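Local structure of soluble inorganic pyrophosphatase (Toxoplasma gondii, 5WRT) at residues W30-R40 against V221-L229; V141-D149 against N203-A214. The protein probably hydrolyses inorganic diphosphate to phosphate with the help of bound magnesium ions. All blocks are in the same frame, centred on the assembly; numbering follows the deposited sequence.

Contact 1 of 2, residues W30-R40 against V221-L229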
loop_
_atom_site.group_PDB
_atom_site.type_symbol
_atom_site.label_atom_id
_atom_site.label_comp_id
_atom_site.label_asym_id
_atom_site.label_seq_id
_atom_site.Cartn_x
_atom_site.Cartn_y
_atom_site.Cartn_z
ATOM N N TRP A 30 -4.461 13.327 -24.436
ATOM C CA TRP A 30 -4.643 11.976 -24.950
ATOM C C TRP A 30 -4.540 11.918 -26.469
ATOM O O TRP A 30 -3.940 10.985 -27.012
ATOM C CB TRP A 30 -5.997 11.415 -24.505
ATOM C CG TRP A 30 -6.176 9.958 -24.837
ATOM C CD1 TRP A 30 -5.221 8.983 -24.778
ATOM C CD2 TRP A 30 -7.380 9.313 -25.277
ATOM N NE1 TRP A 30 -5.755 7.774 -25.153
ATOM C CE2 TRP A 30 -7.078 7.949 -25.464
ATOM C CE3 TRP A 30 -8.682 9.757 -25.531
ATOM C CZ2 TRP A 30 -8.031 7.025 -25.893
ATOM C CZ3 TRP A 30 -9.627 8.837 -25.956
ATOM C CH2 TRP A 30 -9.295 7.487 -26.133
ATOM N N HIS A 31 -5.114 12.899 -27.165
ATOM C CA HIS A 31 -5.195 12.863 -28.619
ATOM C C HIS A 31 -4.026 13.561 -29.307
ATOM O O HIS A 31 -3.515 13.048 -30.308
ATOM C CB HIS A 31 -6.498 13.503 -29.101
ATOM C CG HIS A 31 -7.732 12.785 -28.664
ATOM N ND1 HIS A 31 -8.041 11.510 -29.085
ATOM C CD2 HIS A 31 -8.745 13.172 -27.855
ATOM C CE1 HIS A 31 -9.187 11.138 -28.546
ATOM N NE2 HIS A 31 -9.635 12.127 -27.794
ATOM N N ASP A 32 -3.592 14.722 -28.815
ATOM C CA ASP A 32 -2.702 15.560 -29.605
ATOM C C ASP A 32 -1.256 15.557 -29.133
ATOM O O ASP A 32 -0.407 16.142 -29.808
ATOM C CB ASP A 32 -3.215 17.003 -29.611
ATOM C CG ASP A 32 -4.721 17.099 -29.780
ATOM O OD1 ASP A 32 -5.285 16.468 -30.699
ATOM O OD2 ASP A 32 -5.351 17.803 -28.953
ATOM N N ILE A 33 -0.948 14.909 -28.015
ATOM C CA ILE A 33 0.444 14.745 -27.586
ATOM C C ILE A 33 1.022 13.499 -28.242
ATOM O O ILE A 33 0.423 12.420 -28.144
ATOM C CB ILE A 33 0.559 14.684 -26.059
ATOM C CG1 ILE A 33 0.198 16.040 -25.459
ATOM C CG2 ILE A 33 1.967 14.280 -25.640
ATOM C CD1 ILE A 33 0.497 16.155 -23.994
ATOM N N PRO A 34 2.164 13.597 -28.921
ATOM C CA PRO A 34 2.752 12.403 -29.535
ATOM C C PRO A 34 3.204 11.412 -28.475
ATOM O O PRO A 34 3.722 11.793 -27.423
ATOM C CB PRO A 34 3.939 12.960 -30.330
ATOM C CG PRO A 34 4.284 14.236 -29.641
ATOM C CD PRO A 34 2.979 14.802 -29.157
ATOM N N LEU A 35 2.979 10.127 -28.755
ATOM C CA LEU A 35 3.433 9.089 -27.837
ATOM C C LEU A 35 4.955 9.045 -27.765
ATOM O O LEU A 35 5.525 8.839 -26.688
ATOM C CB LEU A 35 2.876 7.731 -28.260
ATOM C CG LEU A 35 3.393 6.528 -27.468
ATOM C CD1 LEU A 35 3.084 6.688 -25.987
ATOM C CD2 LEU A 35 2.808 5.234 -28.006
ATOM N N PHE A 36 5.628 9.246 -28.898
ATOM C CA PHE A 36 7.087 9.259 -28.959
ATOM C C PHE A 36 7.582 10.688 -29.127
ATOM O O PHE A 36 7.495 11.249 -30.231
ATOM C CB PHE A 36 7.598 8.378 -30.103
ATOM C CG PHE A 36 7.105 6.961 -30.049
ATOM C CD1 PHE A 36 7.663 6.054 -29.165
ATOM C CD2 PHE A 36 6.094 6.531 -30.894
ATOM C CE1 PHE A 36 7.217 4.748 -29.117
ATOM C CE2 PHE A 36 5.645 5.225 -30.850
ATOM C CZ PHE A 36 6.208 4.333 -29.959
ATOM N N PRO A 37 8.101 11.323 -28.074
ATOM C CA PRO A 37 8.514 12.731 -28.203
ATOM C C PRO A 37 9.642 12.951 -29.202
ATOM O O PRO A 37 9.748 14.050 -29.759
ATOM C CB PRO A 37 8.934 13.109 -26.775
ATOM C CG PRO A 37 9.205 11.807 -26.089
ATOM C CD PRO A 37 8.277 10.810 -26.706
ATOM N N ASN A 38 10.484 11.946 -29.454
ATOM C CA ASN A 38 11.519 12.033 -30.479
ATOM C C ASN A 38 11.388 10.905 -31.498
ATOM O O ASN A 38 12.389 10.410 -32.018
ATOM C CB ASN A 38 12.920 12.019 -29.866
ATOM C CG ASN A 38 13.030 12.869 -28.617
ATOM O OD1 ASN A 38 12.368 13.895 -28.486
ATOM N ND2 ASN A 38 13.881 12.442 -27.691
ATOM N N GLY A 39 10.162 10.495 -31.796
ATOM C CA GLY A 39 9.931 9.466 -32.784
ATOM C C GLY A 39 10.255 8.075 -32.267
ATOM O O GLY A 39 10.920 7.887 -31.250
ATOM N N ARG A 40 9.768 7.074 -33.003
ATOM C CA ARG A 40 9.959 5.687 -32.602
ATOM C C ARG A 40 11.399 5.218 -32.770
ATOM O O ARG A 40 11.754 4.166 -32.227
ATOM C CB ARG A 40 9.020 4.783 -33.405
ATOM C CG ARG A 40 8.688 3.458 -32.734
ATOM C CD ARG A 40 7.924 2.538 -33.679
ATOM N NE ARG A 40 6.713 3.171 -34.194
ATOM C CZ ARG A 40 5.480 2.801 -33.863
ATOM N NH1 ARG A 40 5.292 1.798 -33.013
ATOM N NH2 ARG A 40 4.433 3.434 -34.378
ATOM N N VAL A 221 3.033 -1.267 -24.796
ATOM C CA VAL A 221 2.716 0.096 -25.210
ATOM C C VAL A 221 2.425 0.156 -26.706
ATOM O O VAL A 221 1.477 0.825 -27.137
ATOM C CB VAL A 221 3.854 1.056 -24.815
ATOM C CG1 VAL A 221 3.457 2.496 -25.108
ATOM C CG2 VAL A 221 4.205 0.886 -23.346
ATOM N N TYR A 222 3.232 -0.535 -27.520
ATOM C CA TYR A 222 2.999 -0.550 -28.963
ATOM C C TYR A 222 1.598 -1.050 -29.289
ATOM O O TYR A 222 0.869 -0.425 -30.070
ATOM C CB TYR A 222 4.032 -1.429 -29.671
ATOM C CG TYR A 222 5.469 -0.978 -29.571
ATOM C CD1 TYR A 222 5.810 0.368 -29.616
ATOM C CD2 TYR A 222 6.493 -1.911 -29.473
ATOM C CE1 TYR A 222 7.133 0.770 -29.540
ATOM C CE2 TYR A 222 7.810 -1.522 -29.398
ATOM C CZ TYR A 222 8.127 -0.184 -29.431
ATOM O OH TYR A 222 9.447 0.187 -29.357
ATOM N N ARG A 223 1.211 -2.190 -28.711
ATOM C CA ARG A 223 -0.091 -2.772 -29.018
ATOM C C ARG A 223 -1.227 -1.826 -28.647
ATOM O O ARG A 223 -2.178 -1.657 -29.419
ATOM C CB ARG A 223 -0.252 -4.111 -28.301
ATOM C CG ARG A 223 -1.500 -4.876 -28.710
ATOM C CD ARG A 223 -1.517 -6.272 -28.117
ATOM N NE ARG A 223 -1.370 -6.253 -26.665
ATOM C CZ ARG A 223 -0.366 -6.828 -26.009
ATOM N NH1 ARG A 223 0.582 -7.472 -26.678
ATOM N NH2 ARG A 223 -0.311 -6.761 -24.686
ATOM N N ALA A 224 -1.141 -1.193 -27.474
ATOM C CA ALA A 224 -2.152 -0.214 -27.091
ATOM C C ALA A 224 -2.123 1.001 -28.007
ATOM O O ALA A 224 -3.169 1.605 -28.269
ATOM C CB ALA A 224 -1.956 0.209 -25.635
ATOM N N HIS A 225 -0.938 1.370 -28.497
ATOM C CA HIS A 225 -0.836 2.462 -29.459
ATOM C C HIS A 225 -1.560 2.116 -30.753
ATOM O O HIS A 225 -2.235 2.968 -31.344
ATOM C CB HIS A 225 0.635 2.784 -29.723
ATOM C CG HIS A 225 0.853 3.988 -30.586
ATOM N ND1 HIS A 225 0.245 5.200 -30.340
ATOM C CD2 HIS A 225 1.629 4.172 -31.679
ATOM C CE1 HIS A 225 0.628 6.076 -31.252
ATOM N NE2 HIS A 225 1.469 5.478 -32.076
ATOM N N GLU A 226 -1.440 0.865 -31.205
ATOM C CA GLU A 226 -2.091 0.455 -32.445
ATOM C C GLU A 226 -3.603 0.371 -32.278
ATOM O O GLU A 226 -4.352 0.681 -33.213
ATOM C CB GLU A 226 -1.529 -0.886 -32.915
ATOM C CG GLU A 226 -0.107 -0.810 -33.445
ATOM N N HIS A 227 -4.074 -0.063 -31.105
ATOM C CA HIS A 227 -5.506 -0.029 -30.822
ATOM C C HIS A 227 -6.064 1.381 -30.977
ATOM O O HIS A 227 -7.129 1.578 -31.575
ATOM C CB HIS A 227 -5.783 -0.542 -29.409
ATOM C CG HIS A 227 -5.538 -2.007 -29.223
ATOM N ND1 HIS A 227 -5.844 -2.944 -30.186
ATOM C CD2 HIS A 227 -5.031 -2.696 -28.173
ATOM C CE1 HIS A 227 -5.529 -4.148 -29.740
ATOM N NE2 HIS A 227 -5.033 -4.025 -28.522
ATOM N N TYR A 228 -5.357 2.375 -30.438
ATOM C CA TYR A 228 -5.801 3.759 -30.565
ATOM C C TYR A 228 -5.797 4.204 -32.022
ATOM O O TYR A 228 -6.781 4.765 -32.517
ATOM C CB TYR A 228 -4.918 4.678 -29.718
ATOM C CG TYR A 228 -5.258 6.145 -29.869
ATOM C CD1 TYR A 228 -6.256 6.722 -29.099
ATOM C CD2 TYR A 228 -4.595 6.948 -30.790
ATOM C CE1 TYR A 228 -6.582 8.056 -29.231
ATOM C CE2 TYR A 228 -4.917 8.285 -30.931
ATOM C CZ TYR A 228 -5.910 8.833 -30.148
ATOM O OH TYR A 228 -6.239 10.162 -30.279
ATOM N N LEU A 229 -4.684 3.966 -32.722
ATOM C CA LEU A 229 -4.562 4.391 -34.113
ATOM C C LEU A 229 -5.624 3.743 -34.994
ATOM O O LEU A 229 -6.113 4.364 -35.945
ATOM C CB LEU A 229 -3.162 4.074 -34.635
ATOM C CG LEU A 229 -2.032 4.910 -34.035
ATOM C CD1 LEU A 229 -0.689 4.508 -34.630
ATOM C CD2 LEU A 229 -2.297 6.397 -34.239
HETATM O O HOH W 1 -4.795 11.574 -31.996
HETATM O O HOH W 2 10.753 1.156 -31.547
#

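Contact 2 of 2, residues V141-D149 against N203-A214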
loop_
_atom_site.group_PDB
_atom_site.type_symbol
_atom_site.label_atom_id
_atom_site.label_comp_id
_atom_site.label_asym_id
_atom_site.label_seq_id
_atom_site.Cartn_x
_atom_site.Cartn_y
_atom_site.Cartn_z
ATOM N N VAL A 141 10.792 3.101 -20.601
ATOM C CA VAL A 141 9.992 2.010 -20.062
ATOM C C VAL A 141 10.913 0.920 -19.527
ATOM O O VAL A 141 11.862 0.504 -20.202
ATOM C CB VAL A 141 9.036 1.471 -21.136
ATOM C CG1 VAL A 141 8.618 0.067 -20.816
ATOM C CG2 VAL A 141 7.818 2.379 -21.250
ATOM N N LEU A 142 10.630 0.452 -18.306
ATOM C CA LEU A 142 11.468 -0.529 -17.634
ATOM C C LEU A 142 10.812 -1.891 -17.453
ATOM O O LEU A 142 11.527 -2.883 -17.286
ATOM C CB LEU A 142 11.888 -0.008 -16.252
ATOM C CG LEU A 142 12.666 1.306 -16.221
ATOM C CD1 LEU A 142 12.723 1.858 -14.803
ATOM C CD2 LEU A 142 14.061 1.113 -16.786
ATOM N N GLY A 143 9.488 -1.964 -17.483
ATOM C CA GLY A 143 8.802 -3.210 -17.207
ATOM C C GLY A 143 7.318 -2.966 -17.055
ATOM O O GLY A 143 6.827 -1.847 -17.224
ATOM N N ALA A 144 6.605 -4.044 -16.736
ATOM C CA ALA A 144 5.153 -3.972 -16.659
ATOM C C ALA A 144 4.623 -5.096 -15.782
ATOM O O ALA A 144 5.091 -6.234 -15.870
ATOM C CB ALA A 144 4.515 -4.049 -18.050
ATOM N N LEU A 145 3.647 -4.763 -14.943
ATOM C CA LEU A 145 2.924 -5.733 -14.132
ATOM C C LEU A 145 1.544 -5.940 -14.740
ATOM O O LEU A 145 0.858 -4.969 -15.073
ATOM C CB LEU A 145 2.801 -5.255 -12.684
ATOM C CG LEU A 145 4.083 -5.238 -11.851
ATOM C CD1 LEU A 145 3.966 -4.242 -10.708
ATOM C CD2 LEU A 145 4.383 -6.629 -11.320
ATOM N N ALA A 146 1.141 -7.202 -14.887
ATOM C CA ALA A 146 -0.124 -7.543 -15.537
ATOM C C ALA A 146 -1.184 -7.764 -14.464
ATOM O O ALA A 146 -1.544 -8.892 -14.126
ATOM C CB ALA A 146 0.042 -8.771 -16.424
ATOM N N MET A 147 -1.703 -6.661 -13.934
ATOM C CA MET A 147 -2.744 -6.742 -12.921
ATOM C C MET A 147 -4.073 -7.117 -13.568
ATOM O O MET A 147 -4.411 -6.639 -14.655
ATOM C CB MET A 147 -2.848 -5.418 -12.160
ATOM C CG MET A 147 -3.600 -5.514 -10.839
ATOM S SD MET A 147 -4.349 -3.968 -10.289
ATOM C CE MET A 147 -5.646 -3.748 -11.494
ATOM N N ILE A 148 -4.817 -7.995 -12.900
ATOM C CA ILE A 148 -6.140 -8.424 -13.339
ATOM C C ILE A 148 -7.164 -7.876 -12.354
ATOM O O ILE A 148 -7.210 -8.300 -11.193
ATOM C CB ILE A 148 -6.241 -9.951 -13.447
ATOM C CG1 ILE A 148 -5.110 -10.503 -14.317
ATOM C CG2 ILE A 148 -7.591 -10.353 -14.018
ATOM C CD1 ILE A 148 -5.104 -9.958 -15.724
ATOM N N ASP A 149 -7.985 -6.934 -12.814
ATOM C CA ASP A 149 -9.015 -6.301 -11.994
ATOM C C ASP A 149 -10.373 -6.782 -12.493
ATOM O O ASP A 149 -10.921 -6.228 -13.450
ATOM C CB ASP A 149 -8.913 -4.780 -12.061
ATOM C CG ASP A 149 -9.723 -4.086 -10.974
ATOM O OD1 ASP A 149 -10.698 -4.685 -10.469
ATOM O OD2 ASP A 149 -9.379 -2.937 -10.624
ATOM N N ASN A 203 -6.748 -8.019 -5.946
ATOM C CA ASN A 203 -6.475 -8.210 -7.361
ATOM C C ASN A 203 -5.456 -9.327 -7.566
ATOM O O ASN A 203 -4.712 -9.707 -6.658
ATOM C CB ASN A 203 -5.965 -6.913 -7.991
ATOM C CG ASN A 203 -6.997 -5.802 -7.963
ATOM O OD1 ASN A 203 -8.123 -5.972 -8.433
ATOM N ND2 ASN A 203 -6.613 -4.652 -7.418
ATOM N N GLN A 204 -5.433 -9.853 -8.783
ATOM C CA GLN A 204 -4.467 -10.862 -9.189
ATOM C C GLN A 204 -3.511 -10.272 -10.216
ATOM O O GLN A 204 -3.707 -9.164 -10.723
ATOM C CB GLN A 204 -5.168 -12.099 -9.762
ATOM C CG GLN A 204 -6.284 -12.652 -8.894
ATOM C CD GLN A 204 -7.062 -13.748 -9.592
ATOM O OE1 GLN A 204 -6.972 -14.919 -9.225
ATOM N NE2 GLN A 204 -7.826 -13.373 -10.613
ATOM N N PHE A 205 -2.464 -11.031 -10.518
ATOM C CA PHE A 205 -1.488 -10.643 -11.525
ATOM C C PHE A 205 -1.241 -11.808 -12.467
ATOM O O PHE A 205 -1.051 -12.943 -12.021
ATOM C CB PHE A 205 -0.170 -10.195 -10.882
ATOM C CG PHE A 205 -0.274 -8.896 -10.139
ATOM C CD1 PHE A 205 -0.578 -8.880 -8.787
ATOM C CD2 PHE A 205 -0.072 -7.690 -10.791
ATOM C CE1 PHE A 205 -0.679 -7.683 -8.100
ATOM C CE2 PHE A 205 -0.173 -6.491 -10.109
ATOM C CZ PHE A 205 -0.477 -6.487 -8.761
ATOM N N GLY A 206 -1.256 -11.526 -13.764
ATOM C CA GLY A 206 -0.897 -12.518 -14.751
ATOM C C GLY A 206 0.601 -12.761 -14.758
ATOM O O GLY A 206 1.377 -12.128 -14.040
ATOM N N HIS A 207 1.009 -13.715 -15.596
ATOM C CA HIS A 207 2.420 -14.073 -15.760
ATOM C C HIS A 207 3.067 -14.430 -14.425
ATOM O O HIS A 207 4.225 -14.097 -14.162
ATOM C CB HIS A 207 3.198 -12.952 -16.455
ATOM C CG HIS A 207 2.746 -12.679 -17.857
ATOM N ND1 HIS A 207 3.244 -13.362 -18.946
ATOM C CD2 HIS A 207 1.847 -11.793 -18.349
ATOM C CE1 HIS A 207 2.668 -12.913 -20.047
ATOM N NE2 HIS A 207 1.816 -11.961 -19.712
ATOM N N ASP A 208 2.303 -15.110 -13.565
ATOM C CA ASP A 208 2.783 -15.553 -12.253
ATOM C C ASP A 208 3.298 -14.382 -11.417
ATOM O O ASP A 208 4.275 -14.510 -10.675
ATOM C CB ASP A 208 3.855 -16.638 -12.392
ATOM C CG ASP A 208 3.328 -17.896 -13.061
ATOM O OD1 ASP A 208 2.165 -18.275 -12.793
ATOM O OD2 ASP A 208 4.076 -18.508 -13.854
ATOM N N GLU A 209 2.646 -13.226 -11.552
ATOM C CA GLU A 209 2.936 -12.001 -10.807
ATOM C C GLU A 209 4.274 -11.372 -11.172
ATOM O O GLU A 209 4.692 -10.410 -10.517
ATOM C CB GLU A 209 2.898 -12.225 -9.290
ATOM C CG GLU A 209 1.659 -12.943 -8.791
ATOM C CD GLU A 209 1.437 -12.737 -7.309
ATOM O OE1 GLU A 209 2.380 -12.293 -6.621
ATOM O OE2 GLU A 209 0.317 -13.017 -6.834
ATOM N N ALA A 210 4.957 -11.873 -12.196
ATOM C CA ALA A 210 6.265 -11.337 -12.541
ATOM C C ALA A 210 6.150 -9.937 -13.134
ATOM O O ALA A 210 5.162 -9.589 -13.788
ATOM C CB ALA A 210 6.973 -12.258 -13.535
ATOM N N ALA A 211 7.176 -9.127 -12.888
ATOM C CA ALA A 211 7.339 -7.873 -13.613
ATOM C C ALA A 211 7.966 -8.208 -14.959
ATOM O O ALA A 211 9.135 -8.599 -15.028
ATOM C CB ALA A 211 8.200 -6.894 -12.821
ATOM N N LEU A 212 7.187 -8.072 -16.027
ATOM C CA LEU A 212 7.677 -8.412 -17.349
ATOM C C LEU A 212 8.848 -7.501 -17.723
ATOM O O LEU A 212 8.897 -6.340 -17.310
ATOM C CB LEU A 212 6.546 -8.289 -18.368
ATOM C CG LEU A 212 5.583 -9.482 -18.385
ATOM C CD1 LEU A 212 4.697 -9.460 -19.620
ATOM C CD2 LEU A 212 6.324 -10.808 -18.267
ATOM N N PRO A 213 9.812 -8.007 -18.489
ATOM C CA PRO A 213 10.992 -7.201 -18.832
ATOM C C PRO A 213 10.628 -5.993 -19.684
ATOM O O PRO A 213 9.531 -5.880 -20.235
ATOM C CB PRO A 213 11.890 -8.175 -19.604
ATOM C CG PRO A 213 11.392 -9.535 -19.256
ATOM C CD PRO A 213 9.932 -9.399 -18.951
ATOM N N ALA A 214 11.592 -5.071 -19.776
ATOM C CA ALA A 214 11.377 -3.809 -20.483
ATOM C C ALA A 214 10.933 -4.039 -21.922
ATOM O O ALA A 214 10.055 -3.328 -22.428
ATOM C CB ALA A 214 12.648 -2.962 -20.443
HETATM O O HOH W 3 2.361 -9.547 -13.885
#

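Contact 1 of 2, residues W30-R40 against V221-L229
Tyr-228 and His-225 both leave helix 214-232 with CG anti to the backbone N (chi1 176° and -174°), and this sends their rings across to loop 30-40. The loop lies against the helix that packs on the β-barrel of this family I pyrophosphatase, and Trp-30, His-31 and Tyr-228 form an aromatic cluster at one end. There the edge of Tyr-228 meets the face of Trp-30 in a T-shaped pair, Tyr-228 CD1 lying 3.7 Å from Trp-30 CZ2. A phenol suits the spot because its rim packs while its tip stays polar: Tyr-228 OH comes in at the edge of the His-31 ring, forming a short hydrogen bond of 2.5 Å with ND1, and a water links the same hydroxyl to His-31 O. Trp-30 NE1 is taken up by Thr-99 O.

Further along, the apolar Leu-35 CD2 sits over one face of His-225, 3.7 Å from the ring centroid in a CH-π contact, and also reaches Val-221 CG1. His-225 is buried, and its ND1 is hydrogen-bonded to Gln-98 O. Phe-36 turns its edge to the His-225 face, planes at 87°. Arg-40 lays its CG over the rim of one Phe-36 face, and the guanidinium beyond has Phe-36 CE2 over its centre, with NH2 at the His-225 edge. A second water spans Tyr-222 OH and Arg-40 O, 2.7 Å from the hydroxyl oxygen.

Contact 2 of 2, residues V141-D149 against N203-A214
A water oxygen gripped by three main-chain atoms joins Ala-146 to Gly-206: it accepts from Ala-146 N and donates to Gly-206 O and Ala-210 O, each of the three 2.8 Å from the water oxygen. It fills the place where the antiparallel pairing of strands 136-149 and 204-212 is interrupted. His-207, Asp-208 and Glu-209 take left-handed helical backbone angles there, and the turn is closed by bonds from Glu-209 N to Gly-206 O and from Ala-210 N to His-207 O.

Direct pairing resumes on both sides of the break. Gly-206 N bonds to Ala-146 O and Ile-148 N to Gln-204 O, both at 2.7 Å. At the other end Ala-144 and Leu-212 form a hydrogen-bonded pair, with Leu-212 N 2.8 Å from Ala-144 O. Gly-143, part of a classic β-bulge opposite Leu-158, has no CB and so lets Leu-212 O come close to its CA.

On one face of the sheet, Met-147 and Phe-205 are a non-hydrogen-bonded pair. The methionine has CG anti to the backbone N (chi1 -163°); its CB and CG lie obliquely against the Phe-205 ring, Met-147 CB 3.5 Å from Phe-205 CE2, and Met-147 SD reaches on to Asn-203 ND2, 3.7 Å away, an amide nitrogen that donates to Phe-191 O. Beside the turn, Leu-212 CD1 covers the centre of the His-207 ring, whose edge meets Ala-146 CB.

Glu-209 forms a salt bridge with Arg-192. The whole is a β-barrel strand pairing of family I pyrophosphatases, with Met-147 packed against Asp-154, a ligand of the bound magnesium ion.

The contacts join different layers of one fold. Contact 2 is a buried strand pairing within the mixed sheet; contact 1 is partly buried and lays an irregular loop along a helix. Their second segments are neighbours in the chain, since strand 204-212 leads into helix 214-232, yet the two centres lie 21 Å apart. The chemistry follows the setting: main-chain hydrogen bonds and small or apolar residues dominate at 141-149 with 203-214, whereas 30-40 with 221-229 relies on aromatic rings and their polar tips. Waters bridge in both, between main-chain atoms in contact 2 and between hydroxyls and carbonyls in contact 1. Each has a side chain within about 10 Å of a bound magnesium ion.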